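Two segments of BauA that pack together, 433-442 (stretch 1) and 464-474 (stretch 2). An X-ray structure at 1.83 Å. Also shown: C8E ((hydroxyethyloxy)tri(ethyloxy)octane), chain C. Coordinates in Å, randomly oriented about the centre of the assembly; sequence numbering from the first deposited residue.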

ATOM      1  N   GLN A 433      34.487 -41.505  23.484  1.00 45.51           N
ATOM      2  CA  GLN A 433      34.513 -41.317  22.038  1.00 52.18           C
ATOM      3  C   GLN A 433      33.829 -40.001  21.672  1.00 62.46           C
ATOM      4  O   GLN A 433      33.038 -39.941  20.723  1.00 53.40           O
ATOM      5  N   ASP A 434      34.160 -38.956  22.438  1.00 54.36           N
ATOM      6  CA  ASP A 434      33.830 -37.572  22.124  1.00 46.36           C
ATOM      7  C   ASP A 434      32.337 -37.292  22.344  1.00 37.17           C
ATOM      8  O   ASP A 434      31.868 -36.198  22.028  1.00 42.89           O
ATOM      9  N   LYS A 435      31.647 -38.160  23.089  1.00 35.63           N
ATOM     10  CA  LYS A 435      30.218 -37.974  23.329  1.00 39.79           C
ATOM     11  C   LYS A 435      29.968 -37.071  24.547  1.00 37.62           C
ATOM     12  O   LYS A 435      28.830 -36.672  24.780  1.00 35.45           O
ATOM     13  N   VAL A 436      30.975 -36.924  25.413  1.00 35.29           N
ATOM     14  CA  VAL A 436      30.858 -36.072  26.596  1.00 38.08           C
ATOM     15  C   VAL A 436      32.048 -35.113  26.606  1.00 39.98           C
ATOM     16  O   VAL A 436      33.191 -35.548  26.493  1.00 38.79           O
ATOM     17  N   GLN A 437      31.754 -33.809  26.562  1.00 30.69           N
ATOM     18  CA  GLN A 437      32.786 -32.786  26.379  1.00 27.31           C
ATOM     19  C   GLN A 437      32.655 -31.729  27.483  1.00 37.17           C
ATOM     20  O   GLN A 437      31.597 -31.110  27.633  1.00 31.82           O
ATOM     21  N   LEU A 438      33.663 -31.682  28.364  1.00 32.51           N
ATOM     22  CA  LEU A 438      33.681 -30.768  29.518  1.00 33.50           C
ATOM     23  C   LEU A 438      34.734 -29.692  29.272  1.00 35.57           C
ATOM     24  O   LEU A 438      35.912 -30.009  29.073  1.00 31.49           O
ATOM     25  N   THR A 439      34.291 -28.428  29.267  1.00 30.43           N
ATOM     26  CA  THR A 439      35.199 -27.297  29.085  1.00 26.41           C
ATOM     27  C   THR A 439      35.305 -26.560  30.433  1.00 29.28           C
ATOM     28  O   THR A 439      34.306 -26.323  31.081  1.00 29.67           O
ATOM     29  N   LEU A 440      36.538 -26.285  30.862  1.00 28.34           N
ATOM     30  CA  LEU A 440      36.852 -25.576  32.108  1.00 30.19           C
ATOM     31  C   LEU A 440      37.872 -24.503  31.752  1.00 28.17           C
ATOM     32  O   LEU A 440      38.848 -24.787  31.044  1.00 29.19           O
ATOM     33  N   GLY A 441      37.775 -23.341  32.405  1.00 25.21           N
ATOM     34  CA  GLY A 441      38.796 -22.353  32.216  1.00 26.78           C
ATOM     35  C   GLY A 441      38.688 -21.193  33.190  1.00 23.92           C
ATOM     36  O   GLY A 441      37.710 -21.058  33.928  1.00 24.46           O
ATOM     37  N   LEU A 442      39.716 -20.346  33.162  1.00 25.71           N
ATOM     38  CA  LEU A 442      39.614 -19.083  33.841  1.00 28.22           C
ATOM     39  C   LEU A 442      40.352 -18.009  33.056  1.00 26.86           C
ATOM     40  O   LEU A 442      41.188 -18.307  32.210  1.00 30.07           O
ATOM     41  N   THR A 464      39.066 -12.045  38.379  1.00 26.45           N
ATOM     42  CA  THR A 464      39.294 -13.379  37.839  1.00 26.34           C
ATOM     43  C   THR A 464      37.942 -14.048  37.621  1.00 25.82           C
ATOM     44  O   THR A 464      37.105 -14.032  38.520  1.00 28.17           O
ATOM     45  N   THR A 465      37.732 -14.551  36.387  1.00 25.89           N
ATOM     46  CA  THR A 465      36.461 -15.047  35.948  1.00 26.52           C
ATOM     47  C   THR A 465      36.609 -16.502  35.502  1.00 27.01           C
ATOM     48  O   THR A 465      37.356 -16.808  34.586  1.00 27.08           O
ATOM     49  N   PRO A 466      35.812 -17.424  36.057  1.00 27.26           N
ATOM     50  CA  PRO A 466      35.825 -18.810  35.596  1.00 31.23           C
ATOM     51  C   PRO A 466      34.719 -19.071  34.564  1.00 32.75           C
ATOM     52  O   PRO A 466      33.767 -18.297  34.470  1.00 29.00           O
ATOM     53  N   GLY A 467      34.813 -20.217  33.887  1.00 28.71           N
ATOM     54  CA  GLY A 467      33.722 -20.734  33.081  1.00 28.54           C
ATOM     55  C   GLY A 467      33.779 -22.249  33.042  1.00 28.19           C
ATOM     56  O   GLY A 467      34.877 -22.841  33.158  1.00 27.79           O
ATOM     57  N   VAL A 468      32.603 -22.873  32.989  1.00 26.46           N
ATOM     58  CA  VAL A 468      32.521 -24.307  32.827  1.00 28.20           C
ATOM     59  C   VAL A 468      31.324 -24.624  31.928  1.00 29.17           C
ATOM     60  O   VAL A 468      30.290 -23.965  31.985  1.00 27.15           O
ATOM     61  N   ALA A 469      31.511 -25.579  31.026  1.00 27.72           N
ATOM     62  CA  ALA A 469      30.445 -25.991  30.143  1.00 28.59           C
ATOM     63  C   ALA A 469      30.529 -27.508  29.930  1.00 32.91           C
ATOM     64  O   ALA A 469      31.614 -28.080  29.869  1.00 32.26           O
ATOM     65  N   LEU A 470      29.364 -28.137  29.817  1.00 29.19           N
ATOM     66  CA  LEU A 470      29.272 -29.571  29.608  1.00 31.26           C
ATOM     67  C   LEU A 470      28.345 -29.820  28.427  1.00 31.23           C
ATOM     68  O   LEU A 470      27.229 -29.282  28.380  1.00 32.14           O
ATOM     69  N   LEU A 471      28.817 -30.640  27.485  1.00 31.72           N
ATOM     70  CA  LEU A 471      28.012 -31.044  26.363  1.00 30.33           C
ATOM     71  C   LEU A 471      27.989 -32.578  26.252  1.00 32.20           C
ATOM     72  O   LEU A 471      29.030 -33.210  26.321  1.00 34.31           O
ATOM     73  N   ILE A 472      26.782 -33.135  26.134  1.00 31.96           N
ATOM     74  CA  ILE A 472      26.568 -34.559  25.938  1.00 33.85           C
ATOM     75  C   ILE A 472      25.873 -34.777  24.587  1.00 35.43           C
ATOM     76  O   ILE A 472      24.786 -34.248  24.334  1.00 34.98           O
ATOM     77  N   LYS A 473      26.539 -35.533  23.715  1.00 37.43           N
ATOM     78  CA  LYS A 473      25.955 -35.973  22.457  1.00 35.92           C
ATOM     79  C   LYS A 473      25.117 -37.221  22.719  1.00 35.27           C
ATOM     80  O   LYS A 473      25.644 -38.310  22.753  1.00 44.86           O
ATOM     81  N   ALA A 474      23.828 -37.024  22.990  1.00 36.05           N
ATOM     82  CA  ALA A 474      22.910 -38.108  23.290  1.00 37.04           C
ATOM     83  C   ALA A 474      22.806 -39.043  22.079  1.00 43.70           C
ATOM     84  O   ALA A 474      22.764 -40.257  22.245  1.00 43.26           O
TER

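Two neighbouring antiparallel strands of one sheet, 436-442 and the strand of stretch 2, are zipped together by backbone hydrogen bonds, while their side chains alternate between an apolar face and a more mixed one. The strand axes approach to 4.7 Å at 178°, and 727 Å² is buried between the stretches, both sides summed. Gln437 and Leu471, Thr439 and Ala469, and Gly441 and Gly467 form hydrogen-bonded pairs; Gln437 N to Leu471 O, Leu471 N to Gln437 O and Thr439 N to Ala469 O are each 2.8 Å, and the glycine pair is longer, Gly441 N to Gly467 O being 3.0 Å. Lys473 N to Lys435 O, 2.8 Å, extends the ladder beyond the first strand.

Because the strands lie side by side, side chains meet as neighbours on a common face rather than pointing at one another. One face carries Val436, Leu438, Leu440 and Leu442 beside Ile472, Leu470, Val468 and Pro466. Val436 (t) sets CG1 3.9 Å from CD1 of Leu470 and 4.3 Å from CG1 of Ile472 (m, t). Leu438 and Leu470 share the t, p rotamer; CD1 of Leu438 passes its direct partner to reach CG2 of Val468 at 3.9 Å. Val468 (p) also receives Leu440 (m, t), whose CD2 lies 3.3 Å from the same CG2, a tight apolar contact. Leu442 (p, p) reaches diagonally, CD1 to CG2 of Thr464 (m) at 4.1 Å. The detergent C8E lies near this end of the pair: its C7 is 3.6 Å from CB of Pro466, so the octyl chain runs past the CB side of the proline ring, while its ether O9 is 3.8 Å from Gly441 O.

The other face carries Gln437, Thr439, Leu471 and Ala469, and the glycine pair leaves it without side chains at Gly441 and Gly467. Thr439 (m) packs CB 4.4 Å from CB of Ala469, and its OG1 is hydrogen-bonded elsewhere in the structure. Gln437 (m, t) brings CD to 4.4 Å from CD2 of Leu471, whose chi1 is t but whose chi2, 133°, lies between wells. The Gln437 amide turns back along its own stretch, Gln437 NE2 donating to Asp434 O at 2.9 Å, and so ties the turn to the strand. Lys473 (m, t, p, p) leaves CA toward stretch 1 and lays its aliphatic part against that turn, CD 3.5 Å from Asp434 O and 3.9 Å from NE2 of Gln437, before its end leads away to a partner elsewhere in the structure.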

ATOM      1  CB  GLN A 433      33.841 -42.502  21.346  1.00 60.33           C
ATOM      2  CG  GLN A 433      34.639 -43.789  21.481  1.00 71.98           C
ATOM      3  CD  GLN A 433      33.750 -45.003  21.503  1.00 80.85           C
ATOM      4  OE1 GLN A 433      32.749 -45.049  22.215  1.00 92.70           O
ATOM      5  NE2 GLN A 433      34.116 -45.998  20.715  1.00 75.27           N
ATOM      6  CB  ASP A 434      34.289 -37.216  20.710  1.00 53.26           C
ATOM      7  CG  ASP A 434      35.802 -37.188  20.568  1.00 68.82           C
ATOM      8  OD1 ASP A 434      36.494 -37.306  21.607  1.00 70.24           O
ATOM      9  OD2 ASP A 434      36.272 -37.131  19.419  1.00 76.28           O
ATOM     10  CB  LYS A 435      29.513 -39.324  23.492  1.00 44.84           C
ATOM     11  CG  LYS A 435      29.367 -40.109  22.192  1.00 50.03           C
ATOM     12  CD  LYS A 435      28.428 -41.293  22.296  1.00 56.87           C
ATOM     13  CE  LYS A 435      28.981 -42.420  23.139  1.00 75.92           C
ATOM     14  NZ  LYS A 435      28.510 -43.740  22.655  1.00 95.77           N
ATOM     15  CB  VAL A 436      30.784 -36.883  27.900  1.00 39.40           C
ATOM     16  CG1 VAL A 436      30.628 -35.972  29.114  1.00 39.69           C
ATOM     17  CG2 VAL A 436      29.656 -37.902  27.863  1.00 45.49           C
ATOM     18  CB  GLN A 437      32.659 -32.144  25.004  1.00 33.61           C
ATOM     19  CG  GLN A 437      32.894 -33.130  23.870  1.00 38.22           C
ATOM     20  CD  GLN A 437      32.626 -32.531  22.513  1.00 46.88           C
ATOM     21  OE1 GLN A 437      32.870 -31.346  22.274  1.00 44.71           O
ATOM     22  NE2 GLN A 437      32.175 -33.375  21.595  1.00 44.45           N
ATOM     23  CB  LEU A 438      34.020 -31.545  30.791  1.00 32.40           C
ATOM     24  CG  LEU A 438      34.267 -30.693  32.038  1.00 33.15           C
ATOM     25  CD1 LEU A 438      32.992 -30.015  32.489  1.00 32.64           C
ATOM     26  CD2 LEU A 438      34.834 -31.546  33.158  1.00 36.75           C
ATOM     27  CB  THR A 439      34.716 -26.373  27.961  1.00 32.18           C
ATOM     28  OG1 THR A 439      34.697 -27.075  26.722  1.00 32.18           O
ATOM     29  CG2 THR A 439      35.593 -25.152  27.787  1.00 32.72           C
ATOM     30  CB  LEU A 440      37.532 -26.512  33.117  1.00 38.53           C
ATOM     31  CG  LEU A 440      36.754 -27.712  33.618  1.00 54.53           C
ATOM     32  CD1 LEU A 440      37.654 -28.551  34.514  1.00 51.64           C
ATOM     33  CD2 LEU A 440      35.509 -27.275  34.372  1.00 61.71           C
ATOM     34  CB  LEU A 442      40.141 -19.243  35.270  1.00 38.30           C
ATOM     35  CG  LEU A 442      41.646 -19.331  35.437  1.00 46.08           C
ATOM     36  CD1 LEU A 442      42.296 -17.966  35.301  1.00 56.18           C
ATOM     37  CD2 LEU A 442      41.965 -19.928  36.805  1.00 56.15           C
ATOM     38  CB  THR A 464      40.156 -14.233  38.784  1.00 26.29           C
ATOM     39  OG1 THR A 464      41.344 -13.504  39.079  1.00 28.29           O
ATOM     40  CG2 THR A 464      40.532 -15.560  38.173  1.00 28.37           C
ATOM     41  CB  THR A 465      35.868 -14.136  34.860  1.00 29.30           C
ATOM     42  OG1 THR A 465      34.544 -14.592  34.623  1.00 29.98           O
ATOM     43  CG2 THR A 465      36.664 -14.093  33.575  1.00 28.75           C
ATOM     44  CB  PRO A 466      35.535 -19.579  36.887  1.00 30.06           C
ATOM     45  CG  PRO A 466      34.574 -18.661  37.629  1.00 32.22           C
ATOM     46  CD  PRO A 466      34.993 -17.248  37.262  1.00 31.86           C
ATOM     47  CB  VAL A 468      32.418 -25.018  34.184  1.00 35.09           C
ATOM     48  CG1 VAL A 468      31.257 -24.500  35.007  1.00 36.95           C
ATOM     49  CG2 VAL A 468      32.308 -26.528  34.028  1.00 33.38           C
ATOM     50  CB  ALA A 469      30.565 -25.260  28.834  1.00 30.17           C
ATOM     51  CB  LEU A 470      28.728 -30.219  30.884  1.00 33.21           C
ATOM     52  CG  LEU A 470      28.498 -31.724  30.817  1.00 37.16           C
ATOM     53  CD1 LEU A 470      29.804 -32.441  30.504  1.00 35.71           C
ATOM     54  CD2 LEU A 470      27.890 -32.218  32.121  1.00 38.28           C
ATOM     55  CB  LEU A 471      28.582 -30.422  25.096  1.00 32.28           C
ATOM     56  CG  LEU A 471      27.722 -30.706  23.869  1.00 36.41           C
ATOM     57  CD1 LEU A 471      27.484 -29.458  23.059  1.00 31.72           C
ATOM     58  CD2 LEU A 471      28.331 -31.821  23.033  1.00 37.09           C
ATOM     59  CB  ILE A 472      25.759 -35.156  27.093  1.00 38.10           C
ATOM     60  CG1 ILE A 472      26.473 -34.983  28.438  1.00 41.30           C
ATOM     61  CG2 ILE A 472      25.436 -36.621  26.794  1.00 38.64           C
ATOM     62  CD1 ILE A 472      25.587 -35.247  29.633  1.00 41.26           C
ATOM     63  CB  LYS A 473      27.058 -36.220  21.429  1.00 38.60           C
ATOM     64  CG  LYS A 473      27.909 -35.003  21.104  1.00 38.05           C
ATOM     65  CD  LYS A 473      29.081 -35.269  20.195  1.00 45.01           C
ATOM     66  CE  LYS A 473      28.698 -35.387  18.733  1.00 60.22           C
ATOM     67  NZ  LYS A 473      28.455 -34.063  18.117  1.00 66.58           N
ATOM     68  CB  ALA A 474      21.565 -37.573  23.697  1.00 39.91           C
TER
HETATM   69  C1  C8E C 826      30.581 -20.223  41.294  1.00 65.60           C
HETATM   70  C2  C8E C 826      30.727 -21.097  40.067  1.00 64.08           C
HETATM   71  C3  C8E C 826      32.200 -21.239  39.717  1.00 59.52           C
HETATM   72  C4  C8E C 826      32.427 -22.112  38.485  1.00 57.29           C
HETATM   73  C5  C8E C 826      33.653 -22.991  38.692  1.00 53.56           C
HETATM   74  C6  C8E C 826      34.497 -23.175  37.455  1.00 45.19           C
HETATM   75  C7  C8E C 826      35.952 -23.065  37.821  1.00 43.80           C
HETATM   76  C8  C8E C 826      36.780 -23.649  36.722  1.00 42.43           C
HETATM   77  O9  C8E C 826      38.118 -23.256  36.947  1.00 44.99           O
HETATM   78  C10 C8E C 826      39.070 -24.285  36.767  1.00 50.44           C
HETATM   79  C11 C8E C 826      40.422 -23.706  36.392  1.00 49.72           C
HETATM   80  O12 C8E C 826      40.917 -24.383  35.226  1.00 62.57           O
HETATM   81  C13 C8E C 826      42.214 -24.959  35.343  1.00 66.92           C
HETATM   82  C14 C8E C 826      42.913 -24.863  33.990  1.00 81.86           C
HETATM   83  O15 C8E C 826      42.078 -25.369  32.947  1.00 78.39           O